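Local coordinates for protein aerobactin synthase IucC (PDB 6CN7) that probably catalyses the ATP-dependent attachment of a second N-acetyl-N-hydroxylysine to N-citryl-N-acetyl-N-hydroxylysine, completing the siderophore aerobactin, at residues L131-L135 and L255-S259; N144-R148 and Y158-Y162; A194-E200 and F250-W254; G271-P277 and G350-N356; S301-Q305 and I321-P325. The protein carries 5 engineered substitutions. All blocks are in the same frame, centred on the assembly; numbering follows the deposited sequence.

Overall arrangement
All five lie in the IucA/IucC family region, and three (1, 3 and 4) use its large antiparallel sheet. Contact 3 opens strand 252-256 and contact 1 takes over at its end, centres about 21 Å apart. Contact 2 sits beside contact 1, about 10 Å between centres, where P160 packs on C133 and Q257. Contact 4 pairs strands 272-275 and 350-355 and touches contact 3 through W254 and I274, and contact 1 through Q257 and D273. Contact 5 sets helix 291-310 beside contact 4, about 13 Å between centres. Along the chain, contacts 2 and 3 fall between the segments of contact 1, contact 5 between those of contact 4. The sheet thus ties distant sequence together.

Contact 1 (L131-L135 and L255-S259); sequences LQCLL and LAQQS
Q132 lays its extended side chain (chi1 and chi2 both t) over CB of Q257 and the backbone N of Q258, with OE1 of Q132 3.5 Å from CB of Q257. The contact is a helix end set against a strand end in the IucA/IucC family region. Residues 131-133 are helical, and by L135 the chain is extended, with psi 150°. Residues 255-256 end strand 252-256; Q257 is still extended, and Q258 bends to -58/-35. The CA atoms come nearest at C133 and Q257, 6.8 Å apart.

One weak hydrogen bond joins the segments, from N of Q258 to OE1 of Q132 at 3.3 Å and nearly straight. The Q258 side chain (m, m) folds back toward the helix end. OE1 of Q258 lies 3.9 Å from CB of L135 and 3.0 Å from O of Q132, two acceptors without a hydrogen bond, while its NE2 bonds to Q426. Q257 turns its NE2 to T264, on the neighbouring strand 262-265. L369 of strand 366-369 touches Q132, L135 and Q258. About 280 Å² is buried in all. The apolar part is small: C133 (chi1 m) places SG 3.9 Å from CD1 of L255.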
# COMPACT_ATOMS: atom_id res chain seq x y z
N LEU A 131 -7.16 28.05 -1.71
CA LEU A 131 -8.15 28.15 -2.78
C LEU A 131 -7.90 27.10 -3.85
O LEU A 131 -8.84 26.44 -4.32
CB LEU A 131 -8.14 29.55 -3.39
CG LEU A 131 -9.07 29.78 -4.59
CD1 LEU A 131 -10.52 29.46 -4.24
CD2 LEU A 131 -8.95 31.22 -5.08
N GLN A 132 -6.66 26.90 -4.22
CA GLN A 132 -6.33 25.91 -5.16
C GLN A 132 -6.75 24.55 -4.69
O GLN A 132 -7.21 23.79 -5.46
CB GLN A 132 -4.88 25.93 -5.55
CG GLN A 132 -4.47 24.76 -6.39
CD GLN A 132 -3.12 24.82 -7.02
OE1 GLN A 132 -2.76 23.95 -7.75
NE2 GLN A 132 -2.40 25.84 -6.77
N CYS A 133 -6.59 24.25 -3.43
CA CYS A 133 -7.02 22.98 -2.88
C CYS A 133 -8.53 22.78 -3.01
O CYS A 133 -8.99 21.65 -3.21
CB CYS A 133 -6.62 22.87 -1.40
SG CYS A 133 -4.86 22.56 -1.12
N LEU A 134 -9.31 23.86 -2.91
CA LEU A 134 -10.76 23.76 -2.89
C LEU A 134 -11.39 23.77 -4.28
O LEU A 134 -12.62 23.78 -4.38
CB LEU A 134 -11.34 24.90 -2.05
CG LEU A 134 -10.91 24.93 -0.58
CD1 LEU A 134 -11.52 26.13 0.12
CD2 LEU A 134 -11.28 23.64 0.14
N LEU A 135 -10.58 23.76 -5.33
CA LEU A 135 -11.13 23.72 -6.68
C LEU A 135 -11.80 22.37 -6.94
O LEU A 135 -11.40 21.34 -6.40
CB LEU A 135 -10.04 23.98 -7.71
CG LEU A 135 -9.42 25.38 -7.69
CD1 LEU A 135 -8.27 25.45 -8.67
CD2 LEU A 135 -10.46 26.45 -8.02
N LEU A 255 2.45 20.41 0.56
CA LEU A 255 1.03 20.45 0.23
C LEU A 255 0.86 20.14 -1.25
O LEU A 255 1.59 20.70 -2.08
CB LEU A 255 0.44 21.82 0.58
CG LEU A 255 -1.02 22.10 0.21
CD1 LEU A 255 -1.96 21.29 1.08
CD2 LEU A 255 -1.30 23.59 0.34
N ALA A 256 -0.08 19.27 -1.57
CA ALA A 256 -0.27 18.83 -2.95
C ALA A 256 -1.02 19.88 -3.76
O ALA A 256 -1.94 20.53 -3.26
CB ALA A 256 -1.02 17.50 -2.99
N GLN A 257 -0.62 20.03 -5.02
CA GLN A 257 -1.34 20.87 -5.96
C GLN A 257 -2.35 20.02 -6.73
O GLN A 257 -2.48 18.81 -6.52
CB GLN A 257 -0.36 21.55 -6.92
CG GLN A 257 0.68 22.43 -6.25
CD GLN A 257 1.64 23.05 -7.25
OE1 GLN A 257 1.46 22.93 -8.46
NE2 GLN A 257 2.68 23.71 -6.74
N GLN A 258 -3.08 20.66 -7.65
CA GLN A 258 -4.02 19.93 -8.48
C GLN A 258 -3.33 18.83 -9.28
O GLN A 258 -3.92 17.76 -9.50
CB GLN A 258 -4.74 20.89 -9.43
CG GLN A 258 -5.75 21.80 -8.74
CD GLN A 258 -6.97 21.06 -8.23
OE1 GLN A 258 -7.38 21.22 -7.09
NE2 GLN A 258 -7.57 20.24 -9.09
N SER A 259 -2.09 19.05 -9.70
CA SER A 259 -1.34 18.05 -10.45
C SER A 259 -0.91 16.87 -9.58
O SER A 259 -0.46 15.86 -10.13
CB SER A 259 -0.11 18.68 -11.10
OG SER A 259 0.83 19.09 -10.13

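Contact 2 (N144-R148 and Y158-Y162); sequences NKGRR and YAPEY
Two loops flanking helix 152-158 are joined by a salt bridge within the IucA/IucC family region. Segment 144-148 has no regular structure. Its K145 is at -120/8 and R147 is extended at -147/109. In the other segment A159 leaves the helix at -87/150, and residues 160-162 make a short 3-10 turn with a weak bond from N of Y162 to O of A159, 3.3 Å. The nearest CA atoms are those of K145 and A159, 8.5 Å apart.

R147 reaches across with chi1 m and chi2 and chi3 both t. It meets E161 (chi1 p) end-on: NH1 of R147 donates to OE2 of E161 at 2.9 Å, and NH2 of R147 to OE1 of E161 at 3.1 Å. CB of A159 lies over one face of the guanidinium, 3.6 Å from NH1 of R147.

K145 has CD 3.4 Å from OE2 of E161, but its NZ turns to D108 in a salt bridge and to O of S136. NZ of K145 also makes a weak 3.3 Å bond to OD1 of N144, whose ND2 donates to O of H138. The two positive side chains therefore have separate acidic partners, and E161 is neutralised by R147 in a buried place.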
# COMPACT_ATOMS: atom_id res chain seq x y z
N ASN A 144 -13.11 12.80 -11.66
CA ASN A 144 -11.88 13.58 -11.74
C ASN A 144 -11.01 13.49 -10.49
O ASN A 144 -9.96 14.13 -10.44
CB ASN A 144 -12.20 15.05 -12.03
CG ASN A 144 -13.01 15.71 -10.93
OD1 ASN A 144 -13.30 15.10 -9.91
ND2 ASN A 144 -13.38 16.96 -11.15
N LYS A 145 -11.42 12.72 -9.48
CA LYS A 145 -10.58 12.49 -8.30
C LYS A 145 -10.26 11.02 -8.10
O LYS A 145 -9.69 10.66 -7.06
CB LYS A 145 -11.25 13.05 -7.05
CG LYS A 145 -11.43 14.56 -7.07
CD LYS A 145 -12.16 15.03 -5.83
CE LYS A 145 -12.58 16.48 -5.96
NZ LYS A 145 -13.63 16.65 -7.00
N GLY A 146 -10.60 10.15 -9.05
CA GLY A 146 -10.15 8.78 -8.98
C GLY A 146 -8.66 8.69 -9.22
O GLY A 146 -8.10 9.39 -10.06
N ARG A 147 -8.00 7.85 -8.43
CA ARG A 147 -6.55 7.71 -8.52
C ARG A 147 -6.21 6.26 -8.20
O ARG A 147 -6.33 5.83 -7.05
CB ARG A 147 -5.84 8.68 -7.57
CG ARG A 147 -6.28 10.14 -7.77
CD ARG A 147 -5.79 11.03 -6.65
NE ARG A 147 -6.14 12.44 -6.87
CZ ARG A 147 -7.18 13.07 -6.33
NH1 ARG A 147 -8.01 12.44 -5.51
NH2 ARG A 147 -7.38 14.36 -6.60
N ARG A 148 -5.80 5.51 -9.22
CA ARG A 148 -5.69 4.06 -9.13
C ARG A 148 -4.86 3.64 -7.92
O ARG A 148 -3.73 4.11 -7.73
CB ARG A 148 -5.07 3.50 -10.41
CG ARG A 148 -4.93 1.99 -10.44
CD ARG A 148 -6.28 1.31 -10.31
NE ARG A 148 -7.25 1.82 -11.28
CZ ARG A 148 -7.31 1.44 -12.55
NH1 ARG A 148 -8.23 1.96 -13.35
NH2 ARG A 148 -6.46 0.53 -13.02
N TYR A 158 -2.84 12.76 0.95
CA TYR A 158 -2.01 13.28 -0.13
C TYR A 158 -2.77 13.98 -1.25
O TYR A 158 -2.12 14.64 -2.07
CB TYR A 158 -1.17 12.15 -0.74
CG TYR A 158 -0.39 11.37 0.30
CD1 TYR A 158 0.45 12.02 1.20
CD2 TYR A 158 -0.52 9.99 0.42
CE1 TYR A 158 1.16 11.33 2.16
CE2 TYR A 158 0.18 9.28 1.37
CZ TYR A 158 1.01 9.96 2.24
OH TYR A 158 1.71 9.26 3.20
N ALA A 159 -4.11 13.87 -1.31
CA ALA A 159 -4.80 14.51 -2.42
C ALA A 159 -5.12 15.97 -2.08
O ALA A 159 -5.34 16.31 -0.92
CB ALA A 159 -6.09 13.77 -2.75
N PRO A 160 -5.17 16.84 -3.09
CA PRO A 160 -5.30 18.28 -2.80
C PRO A 160 -6.64 18.67 -2.21
O PRO A 160 -6.68 19.62 -1.41
CB PRO A 160 -5.07 18.93 -4.17
CG PRO A 160 -5.41 17.88 -5.16
CD PRO A 160 -5.00 16.58 -4.53
N GLU A 161 -7.73 18.00 -2.57
CA GLU A 161 -9.04 18.43 -2.08
C GLU A 161 -9.17 18.31 -0.56
O GLU A 161 -10.14 18.84 -0.00
CB GLU A 161 -10.16 17.63 -2.76
CG GLU A 161 -10.11 16.12 -2.56
CD GLU A 161 -9.34 15.42 -3.66
OE1 GLU A 161 -8.54 16.09 -4.35
OE2 GLU A 161 -9.54 14.20 -3.83
N TYR A 162 -8.24 17.63 0.11
CA TYR A 162 -8.25 17.56 1.57
C TYR A 162 -7.28 18.54 2.22
O TYR A 162 -7.41 18.80 3.43
CB TYR A 162 -7.92 16.13 2.03
CG TYR A 162 -8.92 15.11 1.52
CD1 TYR A 162 -10.10 14.87 2.20
CD2 TYR A 162 -8.69 14.40 0.35
CE1 TYR A 162 -11.02 13.94 1.74
CE2 TYR A 162 -9.60 13.48 -0.12
CZ TYR A 162 -10.76 13.25 0.58
OH TYR A 162 -11.67 12.33 0.10

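Contact 3 (A194-E200 and F250-W254); sequences AAMDPQE and FGDLW
A strand corner held by a capped helix start defines this contact. The chain turns at G251, from strand 244-250 into strand 252-256, opposite the link between helices 188-195 and 198-210. M196 and G251 are nearest, CA to CA 4.2 Å. G251 has phi/psi of 96/-156, which calls for glycine; a CB would clash with O of A195.

D197 (chi1 p) is the N-cap of helix 198-210: its OD1 accepts from N of E200 at 2.6 Å. E200 (m, m) curls so that OE1 accepts from N of G251 at 3.0 Å; the same oxygen makes a salt bridge with R203. M196 (m, t, t) starts away from the corner, yet its CE reaches CB of F250 at 3.8 Å. F250 (chi1 m) carries its ring off to an edge-to-face stack with F204. OD2 of D252 (chi1 m) makes a salt bridge with R268. W254, also m, meets A195 at its ring edge, CZ2 to CB 4.2 Å. N of D252 donates to O of A195 at 2.8 Å.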
# COMPACT_ATOMS: atom_id res chain seq x y z
N ALA A 194 16.05 24.68 1.10
CA ALA A 194 14.67 24.99 0.77
C ALA A 194 13.70 23.96 1.34
O ALA A 194 12.52 24.28 1.52
CB ALA A 194 14.49 25.08 -0.74
N ALA A 195 14.16 22.74 1.62
CA ALA A 195 13.30 21.67 2.10
C ALA A 195 13.47 21.38 3.58
O ALA A 195 12.63 20.67 4.15
CB ALA A 195 13.56 20.39 1.31
N MET A 196 14.52 21.89 4.22
CA MET A 196 14.78 21.64 5.63
C MET A 196 15.20 22.93 6.30
O MET A 196 16.00 23.69 5.76
CB MET A 196 15.88 20.59 5.82
CG MET A 196 15.59 19.24 5.19
SD MET A 196 16.96 18.08 5.40
CE MET A 196 16.37 16.69 4.45
N ASP A 197 14.65 23.18 7.49
CA ASP A 197 15.17 24.25 8.32
C ASP A 197 16.49 23.81 8.93
O ASP A 197 16.80 22.62 8.98
CB ASP A 197 14.16 24.64 9.40
CG ASP A 197 13.87 23.51 10.38
OD1 ASP A 197 14.62 22.51 10.40
OD2 ASP A 197 12.88 23.62 11.13
N PRO A 198 17.31 24.76 9.39
CA PRO A 198 18.62 24.38 9.94
C PRO A 198 18.55 23.28 10.99
O PRO A 198 19.51 22.51 11.14
CB PRO A 198 19.15 25.69 10.52
CG PRO A 198 18.47 26.75 9.73
CD PRO A 198 17.10 26.22 9.42
N GLN A 199 17.44 23.19 11.72
CA GLN A 199 17.31 22.17 12.76
C GLN A 199 17.18 20.78 12.15
O GLN A 199 17.83 19.83 12.60
CB GLN A 199 16.11 22.49 13.65
CG GLN A 199 16.15 21.86 15.03
CD GLN A 199 15.28 22.60 16.03
OE1 GLN A 199 15.13 23.82 15.95
NE2 GLN A 199 14.71 21.86 16.98
N GLU A 200 16.34 20.64 11.12
CA GLU A 200 16.16 19.35 10.47
C GLU A 200 17.37 18.96 9.63
O GLU A 200 17.70 17.77 9.54
CB GLU A 200 14.90 19.37 9.60
CG GLU A 200 13.61 19.46 10.38
CD GLU A 200 13.22 18.14 11.01
OE1 GLU A 200 13.09 17.14 10.27
OE2 GLU A 200 13.04 18.09 12.25
N PHE A 250 12.22 13.75 6.77
CA PHE A 250 12.85 14.94 7.33
C PHE A 250 12.26 16.18 6.67
O PHE A 250 11.75 16.13 5.55
CB PHE A 250 14.37 14.95 7.11
CG PHE A 250 15.10 13.80 7.74
CD1 PHE A 250 15.46 13.84 9.08
CD2 PHE A 250 15.45 12.69 6.99
CE1 PHE A 250 16.14 12.79 9.66
CE2 PHE A 250 16.13 11.64 7.56
CZ PHE A 250 16.48 11.68 8.90
N GLY A 251 12.35 17.29 7.39
CA GLY A 251 12.20 18.60 6.79
C GLY A 251 10.80 19.17 6.89
O GLY A 251 10.00 18.82 7.76
N ASP A 252 10.51 20.08 5.96
CA ASP A 252 9.29 20.87 5.99
C ASP A 252 8.09 20.04 5.57
O ASP A 252 8.20 18.92 5.07
CB ASP A 252 9.44 22.08 5.07
CG ASP A 252 10.48 23.07 5.57
OD1 ASP A 252 10.75 23.08 6.79
OD2 ASP A 252 11.03 23.82 4.74
N LEU A 253 6.91 20.62 5.79
CA LEU A 253 5.64 20.01 5.41
C LEU A 253 5.24 20.51 4.03
O LEU A 253 5.35 21.70 3.72
CB LEU A 253 4.56 20.35 6.43
CG LEU A 253 4.76 19.80 7.85
CD1 LEU A 253 3.70 20.35 8.79
CD2 LEU A 253 4.73 18.28 7.84
N TRP A 254 4.76 19.59 3.20
CA TRP A 254 4.44 19.89 1.81
C TRP A 254 2.95 19.69 1.55
O TRP A 254 2.28 18.91 2.23
CB TRP A 254 5.25 19.00 0.86
CG TRP A 254 6.72 19.32 0.88
CD1 TRP A 254 7.65 18.82 1.74
CD2 TRP A 254 7.42 20.22 0.01
NE1 TRP A 254 8.89 19.35 1.45
CE2 TRP A 254 8.77 20.21 0.40
CE3 TRP A 254 7.03 21.03 -1.06
CZ2 TRP A 254 9.73 20.98 -0.25
CZ3 TRP A 254 7.99 21.79 -1.70
CH2 TRP A 254 9.32 21.76 -1.29

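Contact 4 (G271-P277 and G350-N356); sequences GLDIKLP and GVIWREN
Strands 272-275 and 350-355 form an antiparallel ladder in the large sheet of the IucA/IucC family region. Their axes approach to 4.5 Å at 148°. Bridges run from L272-E355 to K275-I352; beyond them G271 faces N356 and P277 faces G350.

Backbone hydrogen bonds pair D273 with R354 (N of D273 to O of R354 2.8 Å, N of R354 to O of D273 2.9 Å) and K275 with I352 (N of K275 to O of I352 2.8 Å, N of I352 to O of K275 3.0 Å). N of N356 adds a bond to O of G271, 2.8 Å.

Apolar contacts dominate among L272, I274 and W353. I274 (t, t) sets CD1 over the W353 six-membered ring, a CH-pi contact 4.2 Å from the centroid, and 3.7 Å from CG2 of V351.

D273, K275 and R354 share the other face with I352. NZ of K275 lies 3.2 Å from NH1 of R354. D444, bound to R354 in a salt bridge, probably eases that like-charge closeness.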
# COMPACT_ATOMS: atom_id res chain seq x y z
N GLY A 271 9.95 29.77 -2.79
CA GLY A 271 10.06 30.06 -4.20
C GLY A 271 10.31 28.86 -5.10
O GLY A 271 10.33 29.03 -6.33
N LEU A 272 10.51 27.67 -4.54
CA LEU A 272 10.69 26.45 -5.32
C LEU A 272 9.62 25.45 -4.93
O LEU A 272 9.50 25.10 -3.75
CB LEU A 272 12.08 25.85 -5.11
CG LEU A 272 13.29 26.60 -5.69
CD1 LEU A 272 14.58 25.90 -5.31
CD2 LEU A 272 13.18 26.71 -7.21
N ASP A 273 8.86 24.98 -5.91
CA ASP A 273 8.02 23.81 -5.73
C ASP A 273 8.82 22.56 -6.09
O ASP A 273 9.86 22.63 -6.76
CB ASP A 273 6.76 23.89 -6.59
CG ASP A 273 5.85 25.04 -6.19
OD1 ASP A 273 5.93 25.47 -5.02
OD2 ASP A 273 5.06 25.49 -7.03
N ILE A 274 8.33 21.41 -5.65
CA ILE A 274 8.97 20.13 -5.91
C ILE A 274 7.98 19.23 -6.61
O ILE A 274 6.79 19.23 -6.30
CB ILE A 274 9.49 19.47 -4.61
CG1 ILE A 274 10.40 18.30 -4.95
CG2 ILE A 274 8.32 19.02 -3.73
CD1 ILE A 274 11.17 17.74 -3.77
N LYS A 275 8.48 18.46 -7.58
CA LYS A 275 7.67 17.50 -8.32
C LYS A 275 8.31 16.13 -8.19
O LYS A 275 9.49 15.96 -8.51
CB LYS A 275 7.55 17.90 -9.79
CG LYS A 275 6.70 16.95 -10.62
CD LYS A 275 6.57 17.41 -12.06
CE LYS A 275 5.71 16.45 -12.86
NZ LYS A 275 5.54 16.90 -14.27
N LEU A 276 7.54 15.16 -7.72
CA LEU A 276 8.06 13.85 -7.39
C LEU A 276 7.31 12.77 -8.16
O LEU A 276 6.15 12.98 -8.54
CB LEU A 276 7.96 13.58 -5.88
CG LEU A 276 8.78 14.54 -5.02
CD1 LEU A 276 8.35 14.51 -3.56
CD2 LEU A 276 10.26 14.23 -5.15
N PRO A 277 7.92 11.61 -8.40
CA PRO A 277 7.21 10.54 -9.12
C PRO A 277 6.11 9.92 -8.28
O PRO A 277 6.27 9.69 -7.07
CB PRO A 277 8.31 9.52 -9.43
CG PRO A 277 9.60 10.25 -9.24
CD PRO A 277 9.34 11.28 -8.20
N GLY A 350 13.41 9.92 -8.79
CA GLY A 350 13.87 11.17 -9.36
C GLY A 350 13.21 12.34 -8.66
O GLY A 350 12.34 12.17 -7.79
N VAL A 351 13.64 13.54 -9.05
CA VAL A 351 13.11 14.77 -8.48
C VAL A 351 13.22 15.88 -9.52
O VAL A 351 14.17 15.92 -10.30
CB VAL A 351 13.87 15.16 -7.18
CG1 VAL A 351 15.35 15.39 -7.47
CG2 VAL A 351 13.24 16.40 -6.54
N ILE A 352 12.23 16.77 -9.51
CA ILE A 352 12.23 17.96 -10.36
C ILE A 352 11.91 19.15 -9.47
O ILE A 352 10.95 19.11 -8.69
CB ILE A 352 11.21 17.84 -11.51
CG1 ILE A 352 11.59 16.69 -12.44
CG2 ILE A 352 11.12 19.16 -12.28
CD1 ILE A 352 10.52 16.36 -13.46
N TRP A 353 12.70 20.21 -9.60
CA TRP A 353 12.47 21.45 -8.87
C TRP A 353 11.89 22.49 -9.82
O TRP A 353 12.44 22.72 -10.91
CB TRP A 353 13.77 21.96 -8.24
CG TRP A 353 14.30 21.05 -7.18
CD1 TRP A 353 15.19 20.02 -7.35
CD2 TRP A 353 13.98 21.07 -5.78
NE1 TRP A 353 15.44 19.40 -6.15
CE2 TRP A 353 14.71 20.03 -5.17
CE3 TRP A 353 13.15 21.87 -4.99
CZ2 TRP A 353 14.63 19.76 -3.81
CZ3 TRP A 353 13.07 21.60 -3.63
CH2 TRP A 353 13.81 20.56 -3.06
N ARG A 354 10.78 23.10 -9.42
CA ARG A 354 10.06 24.05 -10.26
C ARG A 354 10.03 25.42 -9.60
O ARG A 354 10.08 25.55 -8.38
CB ARG A 354 8.63 23.59 -10.51
CG ARG A 354 8.48 22.60 -11.64
CD ARG A 354 7.01 22.43 -11.98
NE ARG A 354 6.78 21.44 -13.02
CZ ARG A 354 5.58 21.03 -13.40
NH1 ARG A 354 5.46 20.12 -14.36
NH2 ARG A 354 4.49 21.52 -12.81
N GLU A 355 9.94 26.44 -10.45
CA GLU A 355 9.89 27.83 -10.00
C GLU A 355 8.49 28.15 -9.50
O GLU A 355 7.51 27.99 -10.24
CB GLU A 355 10.30 28.75 -11.14
CG GLU A 355 10.88 30.07 -10.72
CD GLU A 355 11.45 30.85 -11.88
OE1 GLU A 355 11.50 30.29 -13.00
OE2 GLU A 355 11.86 32.01 -11.68
N ASN A 356 8.39 28.60 -8.26
CA ASN A 356 7.12 29.02 -7.67
C ASN A 356 6.75 30.41 -8.18
O ASN A 356 7.63 31.26 -8.35
CB ASN A 356 7.23 29.02 -6.14
CG ASN A 356 5.93 29.38 -5.45
OD1 ASN A 356 5.21 30.28 -5.86
ND2 ASN A 356 5.64 28.68 -4.36

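Contact 5 (S301-Q305 and I321-P325); sequences SRWLQ and ILGEP
S301 points its side chain at the loop, and its CB lies 4.1 Å from CA of G323. The S301 and G323 CA atoms are 5.4 Å apart. Its chi1 is m, and OG makes a weak hydrogen bond back to O of G297, inside the helix. O of S301 accepts from N of Q305 at 2.8 Å, the regular helical bond within helix 291-310. L304 (m, t) also faces the loop, its CB 4.3 Å from CG2 of I321.

The partner segment is the connection between strand 320-321, which belongs to the mixed sheet, and strand 326-330, of the large antiparallel sheet. The helix therefore packs on the crossing between two sheets of the enzyme. Residues 321-323 run largely extended, from -108/108 at I321 to -96/167 at G323. On the far side G323 donates its N to OE1 of E355, on strand 350-355, while L322 pairs by backbone with L442.

Q305, one turn after S301, lies 5.7 Å from I321, CA to CA. It stretches out (chi1 m, chi2 t), and its CG lies 3.5 Å from CG2 of I321. I321 (m, m) gives the largest covered area, 88 Å² of the 259 Å² total. NE2 of Q305 donates to O of I321 at 3.2 Å, almost straight, and passes 3.8 Å from CA of G323, where a CB would clash with it.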
# COMPACT_ATOMS: atom_id res chain seq x y z
N SER A 301 12.77 25.06 -21.08
CA SER A 301 12.40 26.27 -20.34
C SER A 301 13.35 27.42 -20.67
O SER A 301 12.91 28.54 -20.92
CB SER A 301 12.40 25.98 -18.84
OG SER A 301 11.53 24.91 -18.51
N ARG A 302 14.65 27.15 -20.66
CA ARG A 302 15.63 28.19 -20.96
C ARG A 302 15.38 28.80 -22.33
O ARG A 302 15.63 29.99 -22.53
CB ARG A 302 17.04 27.62 -20.87
N TRP A 303 14.90 28.01 -23.29
CA TRP A 303 14.66 28.52 -24.63
C TRP A 303 13.39 29.37 -24.67
O TRP A 303 13.39 30.47 -25.24
CB TRP A 303 14.56 27.37 -25.63
CG TRP A 303 14.44 27.83 -27.05
CD1 TRP A 303 15.45 28.27 -27.85
CD2 TRP A 303 13.24 27.90 -27.83
NE1 TRP A 303 14.95 28.61 -29.09
CE2 TRP A 303 13.60 28.39 -29.10
CE3 TRP A 303 11.90 27.59 -27.57
CZ2 TRP A 303 12.66 28.58 -30.11
CZ3 TRP A 303 10.97 27.79 -28.59
CH2 TRP A 303 11.36 28.28 -29.84
N LEU A 304 12.31 28.89 -24.06
CA LEU A 304 11.06 29.65 -24.06
C LEU A 304 11.21 30.94 -23.26
O LEU A 304 10.63 31.97 -23.62
CB LEU A 304 9.93 28.80 -23.49
CG LEU A 304 9.42 27.67 -24.38
CD1 LEU A 304 8.45 26.80 -23.62
CD2 LEU A 304 8.77 28.22 -25.65
N GLN A 305 11.99 30.91 -22.18
CA GLN A 305 12.25 32.14 -21.43
C GLN A 305 12.93 33.18 -22.31
O GLN A 305 12.58 34.37 -22.25
CB GLN A 305 13.10 31.82 -20.20
CG GLN A 305 12.34 31.08 -19.11
CD GLN A 305 13.23 30.60 -17.98
OE1 GLN A 305 14.40 30.27 -18.19
NE2 GLN A 305 12.68 30.55 -16.77
N ILE A 321 7.37 32.59 -17.91
CA ILE A 321 7.73 31.19 -18.06
C ILE A 321 8.40 30.75 -16.76
O ILE A 321 9.54 31.14 -16.48
CB ILE A 321 8.65 30.96 -19.26
CG1 ILE A 321 7.93 31.30 -20.57
CG2 ILE A 321 9.18 29.53 -19.29
CD1 ILE A 321 6.75 30.39 -20.90
N LEU A 322 7.70 29.94 -15.97
CA LEU A 322 8.29 29.38 -14.76
C LEU A 322 9.21 28.23 -15.15
O LEU A 322 8.81 27.31 -15.87
CB LEU A 322 7.19 28.89 -13.81
CG LEU A 322 6.27 30.00 -13.28
CD1 LEU A 322 5.11 29.42 -12.49
CD2 LEU A 322 7.05 30.99 -12.43
N GLY A 323 10.45 28.29 -14.66
CA GLY A 323 11.49 27.38 -15.11
C GLY A 323 11.68 26.18 -14.20
O GLY A 323 11.18 26.11 -13.08
N GLU A 324 12.44 25.21 -14.72
CA GLU A 324 12.85 24.01 -13.99
C GLU A 324 14.37 24.06 -13.83
O GLU A 324 15.10 23.54 -14.69
CB GLU A 324 12.42 22.74 -14.72
CG GLU A 324 10.91 22.54 -14.76
CD GLU A 324 10.51 21.26 -15.46
OE1 GLU A 324 11.40 20.58 -16.01
OE2 GLU A 324 9.30 20.93 -15.46
N PRO A 325 14.89 24.67 -12.77
CA PRO A 325 16.35 24.83 -12.67
C PRO A 325 17.10 23.54 -12.38
O PRO A 325 18.27 23.43 -12.75
CB PRO A 325 16.52 25.84 -11.53
CG PRO A 325 15.27 25.71 -10.72
CD PRO A 325 14.18 25.38 -11.70